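Local coordinates for protein pectate lyase (Cellvibrio cellulosa, PDB 1GXM) that probably cleaves pectate by beta-elimination, this chain being the family 10 polysaccharide lyase catalytic module of a longer protein, at residues Val143-Phe146 with Lys150-Pro153; Ala244-Pro249 with Lys275-Phe280. All blocks are in the same frame, centred on the assembly; numbering follows the deposited sequence.

Contact 1: residues Val143-Phe146 with Lys150-Pro153; sequences VLDF and KRAP
Arg151 lays its aliphatic chain over one face of the Phe146 ring, with CD in a CH-pi contact 3.8 Å from the ring centroid and almost on the normal. The overlap belongs to a Schellman motif that ends helix 136-148: Arg151 N donates to Phe146 O at 2.9 Å, Lys150 N pairs with Ala147 O, and Lys150, whose phi is positive, gives the chain the reversal that brings Arg151 back beside the last turn. Arginine suits this place because it offers both methylenes to cover an aromatic ring and a charged end to reach beyond it. The guanidinium, standing at 72° to the ring plane, makes a cation-pi contact and passes on to Asp145. Asp145 swings its carboxylate away from its own N (chi1 -179°), and Arg151 NH1 meets Asp145 OD2 at 2.7 Å in a salt bridge whose N-H...O bond is nearly straight. A water donates to OD2 and accepts from NH2, while OD1 is held by Gln229, so the buried carboxylate is gripped at both oxygens. Leu25 and Ala22 of helix 20-28 also touch Phe146. The salt bridge lies flat in the guanidinium plane, yet NH1 meets Asp145 OD2 from 39° above the carboxylate plane.

Contact 2: residues Ala244-Pro249 with Lys275-Phe280; sequences AWFNSP and KMWYRF
The Phe246 ring leans its CD1 edge over the five-membered ring of Trp277, near NE1, and Phe246 O lies at the indole edge, in its plane; one face of Phe246 is covered by its chain neighbour Trp245, whose CZ3 sits 3.6 Å above the ring centre. The contact ties the C-terminal end of helix 233-246 to strand 274-278. Where the helix ends, Phe246 O accepts a hydrogen bond from Trp277 NE1 at 2.8 Å, and the donor comes in on a lone pair. Tryptophan suits the site, joining a broad apolar surface to one N-H that can satisfy a helix-end carbonyl. Its chi1 of -72° sets CG anti to the carbonyl carbon, and its CB already points toward the helix. The two rings are oblique, planes at 54°, touching through CD1 of Phe246 and CD1 of Trp277 at 3.8 Å. Around them, Val220 and Leu223 of helix 219-226 pack on Phe246, and Ile323 of helix 318-329 on Trp277. Where the residues are partly exposed, the link becomes polar: Lys275 stretches out a chain extended from CB to NZ, and a water bridges it to Asn247, donating to OD1 at 2.7 Å and accepting from Lys275 NZ at 2.8 Å.

Overall arrangement
Contact 1 comes first along the chain and closes before contact 2 opens. Their centres are 30 Å apart, their nearest atoms about 19 Å, and they lie on opposite sides of the chain's centre without touching. Contact 1 is set among helices: it closes helix 136-148 and starts the loop leading to helix 161-181, with helices 20-28 and 77-90 close by. Contact 2 instead joins helix 233-246 to strand 274-278, which pairs antiparallel with strand 315-316. Both involve the C-terminal end of a helix, one turning back locally, the other linked to a strand beyond a 25-residue connection. They thus secure separate parts of one catalytic module, a helical region and a helix-strand junction, with no direct contact between them.

Contact 1: residues Val143-Phe146 with Lys150-Pro153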
loop_
_atom_site.group_PDB
_atom_site.type_symbol
_atom_site.label_atom_id
_atom_site.label_comp_id
_atom_site.label_asym_id
_atom_site.label_seq_id
_atom_site.Cartn_x
_atom_site.Cartn_y
_atom_site.Cartn_z
ATOM N N VAL A 143 7.114 6.831 -0.442
ATOM C CA VAL A 143 7.671 7.784 -1.405
ATOM C C VAL A 143 7.959 9.104 -0.695
ATOM O O VAL A 143 9.052 9.680 -0.833
ATOM C CB VAL A 143 6.727 8.018 -2.587
ATOM C CG1 VAL A 143 7.254 9.143 -3.451
ATOM C CG2 VAL A 143 6.568 6.757 -3.407
ATOM N N LEU A 144 6.977 9.606 0.034
ATOM C CA LEU A 144 7.154 10.885 0.731
ATOM C C LEU A 144 8.280 10.798 1.749
ATOM O O LEU A 144 9.022 11.746 1.933
ATOM C CB LEU A 144 5.853 11.343 1.383
ATOM C CG LEU A 144 4.765 11.726 0.383
ATOM C CD1 LEU A 144 3.481 11.959 1.141
ATOM C CD2 LEU A 144 5.153 12.943 -0.430
ATOM N N ASP A 145 8.402 9.661 2.416
ATOM C CA ASP A 145 9.479 9.465 3.379
ATOM C C ASP A 145 10.836 9.424 2.705
ATOM O O ASP A 145 11.785 9.988 3.212
ATOM C CB ASP A 145 9.262 8.206 4.178
ATOM C CG ASP A 145 10.333 7.990 5.186
ATOM O OD1 ASP A 145 10.362 8.712 6.218
ATOM O OD2 ASP A 145 11.182 7.103 5.013
ATOM N N PHE A 146 10.943 8.762 1.567
ATOM C CA PHE A 146 12.189 8.772 0.833
ATOM C C PHE A 146 12.516 10.209 0.402
ATOM O O PHE A 146 13.663 10.650 0.510
ATOM C CB PHE A 146 12.124 7.835 -0.364
ATOM C CG PHE A 146 12.538 6.425 -0.049
ATOM C CD1 PHE A 146 11.949 5.727 0.986
ATOM C CD2 PHE A 146 13.518 5.800 -0.795
ATOM C CE1 PHE A 146 12.333 4.444 1.267
ATOM C CE2 PHE A 146 13.889 4.506 -0.530
ATOM C CZ PHE A 146 13.311 3.827 0.519
ATOM N N LYS A 150 15.815 12.574 1.679
ATOM C CA LYS A 150 16.781 12.746 0.606
ATOM C C LYS A 150 17.339 11.413 0.119
ATOM O O LYS A 150 18.500 11.303 -0.243
ATOM C CB LYS A 150 17.909 13.681 1.068
ATOM C CG LYS A 150 18.357 14.663 0.027
ATOM C CD LYS A 150 18.765 16.005 0.633
ATOM C CE LYS A 150 19.602 15.859 1.881
ATOM N NZ LYS A 150 18.862 16.187 3.138
ATOM N N ARG A 151 16.512 10.376 0.106
ATOM C CA ARG A 151 16.942 9.092 -0.429
ATOM C C ARG A 151 16.727 9.072 -1.911
ATOM O O ARG A 151 15.761 9.634 -2.405
ATOM C CB ARG A 151 16.156 7.922 0.161
ATOM C CG ARG A 151 16.311 7.772 1.615
ATOM C CD ARG A 151 15.883 6.435 2.165
ATOM N NE ARG A 151 15.861 6.531 3.618
ATOM C CZ ARG A 151 14.780 6.685 4.364
ATOM N NH1 ARG A 151 13.559 6.679 3.828
ATOM N NH2 ARG A 151 14.913 6.812 5.674
ATOM N N ALA A 152 17.624 8.399 -2.617
ATOM C CA ALA A 152 17.511 8.195 -4.047
ATOM C C ALA A 152 16.124 7.659 -4.379
ATOM O O ALA A 152 15.650 6.729 -3.735
ATOM C CB ALA A 152 18.575 7.207 -4.517
ATOM N N PRO A 153 15.485 8.159 -5.427
ATOM C CA PRO A 153 16.017 9.131 -6.403
ATOM C C PRO A 153 15.834 10.604 -6.059
ATOM O O PRO A 153 16.021 11.441 -6.954
ATOM C CB PRO A 153 15.183 8.809 -7.635
ATOM C CG PRO A 153 13.863 8.405 -7.060
ATOM C CD PRO A 153 14.145 7.683 -5.787
HETATM O O HOH W 1 12.559 6.967 7.374
#

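Contact 2: residues Ala244-Pro249 with Lys275-Phe280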
loop_
_atom_site.group_PDB
_atom_site.type_symbol
_atom_site.label_atom_id
_atom_site.label_comp_id
_atom_site.label_asym_id
_atom_site.label_seq_id
_atom_site.Cartn_x
_atom_site.Cartn_y
_atom_site.Cartn_z
ATOM N N ALA A 244 3.473 -10.258 14.719
ATOM C CA ALA A 244 2.997 -11.362 15.541
ATOM C C ALA A 244 1.658 -11.880 15.022
ATOM O O ALA A 244 1.388 -13.062 15.037
ATOM C CB ALA A 244 2.883 -10.956 16.971
ATOM N N TRP A 245 0.800 -10.971 14.581
ATOM C CA TRP A 245 -0.477 -11.365 14.017
ATOM C C TRP A 245 -0.260 -12.206 12.778
ATOM O O TRP A 245 -0.870 -13.249 12.633
ATOM C CB TRP A 245 -1.336 -10.133 13.739
ATOM C CG TRP A 245 -2.657 -10.434 13.140
ATOM C CD1 TRP A 245 -3.803 -10.733 13.787
ATOM C CD2 TRP A 245 -2.950 -10.485 11.748
ATOM N NE1 TRP A 245 -4.808 -10.974 12.884
ATOM C CE2 TRP A 245 -4.313 -10.799 11.619
ATOM C CE3 TRP A 245 -2.201 -10.257 10.593
ATOM C CZ2 TRP A 245 -4.938 -10.910 10.395
ATOM C CZ3 TRP A 245 -2.823 -10.369 9.376
ATOM C CH2 TRP A 245 -4.173 -10.687 9.285
ATOM N N PHE A 246 0.618 -11.776 11.898
ATOM C CA PHE A 246 0.878 -12.528 10.679
ATOM C C PHE A 246 1.445 -13.895 11.009
ATOM O O PHE A 246 1.159 -14.884 10.337
ATOM C CB PHE A 246 1.843 -11.786 9.774
ATOM C CG PHE A 246 1.160 -10.915 8.776
ATOM C CD1 PHE A 246 0.561 -11.484 7.676
ATOM C CD2 PHE A 246 1.084 -9.544 8.943
ATOM C CE1 PHE A 246 -0.096 -10.722 6.763
ATOM C CE2 PHE A 246 0.445 -8.777 8.013
ATOM C CZ PHE A 246 -0.157 -9.355 6.932
ATOM N N ASN A 247 2.257 -13.934 12.058
ATOM C CA ASN A 247 2.983 -15.134 12.448
ATOM C C ASN A 247 2.247 -15.991 13.444
ATOM O O ASN A 247 2.848 -16.886 14.030
ATOM C CB ASN A 247 4.352 -14.754 13.001
ATOM C CG ASN A 247 5.285 -15.914 13.083
ATOM O OD1 ASN A 247 5.373 -16.704 12.167
ATOM N ND2 ASN A 247 6.005 -16.004 14.188
ATOM N N SER A 248 0.963 -15.733 13.647
ATOM C CA SER A 248 0.181 -16.475 14.616
ATOM C C SER A 248 -0.583 -17.585 13.933
ATOM O O SER A 248 -1.149 -17.392 12.871
ATOM C CB SER A 248 -0.844 -15.573 15.278
ATOM O OG SER A 248 -1.708 -16.311 16.122
ATOM N N PRO A 249 -0.640 -18.744 14.566
ATOM C CA PRO A 249 -1.410 -19.849 14.009
ATOM C C PRO A 249 -2.916 -19.588 14.083
ATOM O O PRO A 249 -3.687 -20.325 13.482
ATOM C CB PRO A 249 -1.016 -21.040 14.902
ATOM C CG PRO A 249 -0.355 -20.528 16.023
ATOM C CD PRO A 249 0.034 -19.106 15.816
ATOM N N LYS A 275 2.048 -22.398 4.752
ATOM C CA LYS A 275 1.099 -21.563 5.469
ATOM C C LYS A 275 0.426 -20.656 4.465
ATOM O O LYS A 275 1.072 -20.107 3.578
ATOM C CB LYS A 275 1.845 -20.736 6.491
ATOM C CG LYS A 275 2.429 -21.566 7.633
ATOM C CD LYS A 275 3.313 -20.700 8.540
ATOM C CE LYS A 275 3.924 -21.524 9.638
ATOM N NZ LYS A 275 4.828 -20.734 10.510
ATOM N N MET A 276 -0.868 -20.493 4.635
ATOM C CA MET A 276 -1.685 -19.619 3.806
ATOM C C MET A 276 -2.255 -18.531 4.692
ATOM O O MET A 276 -2.614 -18.754 5.845
ATOM C CB MET A 276 -2.831 -20.387 3.153
ATOM C CG MET A 276 -3.538 -19.615 2.076
ATOM S SD MET A 276 -5.092 -20.349 1.598
ATOM C CE MET A 276 -6.165 -19.662 2.889
ATOM N N TRP A 277 -2.388 -17.357 4.112
ATOM C CA TRP A 277 -3.104 -16.270 4.753
ATOM C C TRP A 277 -4.341 -15.967 3.954
ATOM O O TRP A 277 -4.355 -16.062 2.732
ATOM C CB TRP A 277 -2.221 -15.010 4.857
ATOM C CG TRP A 277 -1.152 -15.170 5.877
ATOM C CD1 TRP A 277 -1.191 -14.762 7.170
ATOM C CD2 TRP A 277 0.099 -15.860 5.708
ATOM N NE1 TRP A 277 -0.040 -15.133 7.819
ATOM C CE2 TRP A 277 0.774 -15.795 6.938
ATOM C CE3 TRP A 277 0.738 -16.474 4.632
ATOM C CZ2 TRP A 277 2.024 -16.343 7.133
ATOM C CZ3 TRP A 277 1.991 -17.005 4.826
ATOM C CH2 TRP A 277 2.621 -16.937 6.069
ATOM N N TYR A 278 -5.403 -15.606 4.658
ATOM C CA TYR A 278 -6.595 -15.122 4.012
ATOM C C TYR A 278 -6.459 -13.658 3.633
ATOM O O TYR A 278 -5.752 -12.885 4.280
ATOM C CB TYR A 278 -7.805 -15.293 4.912
ATOM C CG TYR A 278 -8.173 -16.736 5.138
ATOM C CD1 TYR A 278 -7.603 -17.472 6.162
ATOM C CD2 TYR A 278 -9.085 -17.367 4.318
ATOM C CE1 TYR A 278 -7.947 -18.797 6.355
ATOM C CE2 TYR A 278 -9.423 -18.692 4.497
ATOM C CZ TYR A 278 -8.862 -19.393 5.520
ATOM O OH TYR A 278 -9.216 -20.711 5.686
ATOM N N ARG A 279 -7.168 -13.269 2.591
ATOM C CA ARG A 279 -7.246 -11.865 2.245
ATOM C C ARG A 279 -8.049 -11.058 3.263
ATOM O O ARG A 279 -7.726 -9.890 3.515
ATOM C CB ARG A 279 -7.843 -11.715 0.866
ATOM C CG ARG A 279 -7.766 -10.330 0.300
ATOM C CD ARG A 279 -7.833 -10.362 -1.161
ATOM N NE ARG A 279 -7.656 -9.062 -1.771
ATOM C CZ ARG A 279 -7.505 -8.896 -3.056
ATOM N NH1 ARG A 279 -7.530 -9.938 -3.851
ATOM N NH2 ARG A 279 -7.344 -7.686 -3.552
ATOM N N PHE A 280 -9.076 -11.684 3.819
ATOM C CA PHE A 280 -9.986 -11.043 4.760
ATOM C C PHE A 280 -10.132 -11.893 5.998
ATOM O O PHE A 280 -10.446 -13.072 5.900
ATOM C CB PHE A 280 -11.361 -10.875 4.138
ATOM C CG PHE A 280 -11.352 -10.145 2.831
ATOM C CD1 PHE A 280 -11.286 -8.762 2.789
ATOM C CD2 PHE A 280 -11.408 -10.843 1.644
ATOM C CE1 PHE A 280 -11.249 -8.114 1.588
ATOM C CE2 PHE A 280 -11.375 -10.194 0.445
ATOM C CZ PHE A 280 -11.320 -8.817 0.414
HETATM O O HOH W 2 4.464 -18.005 10.015
#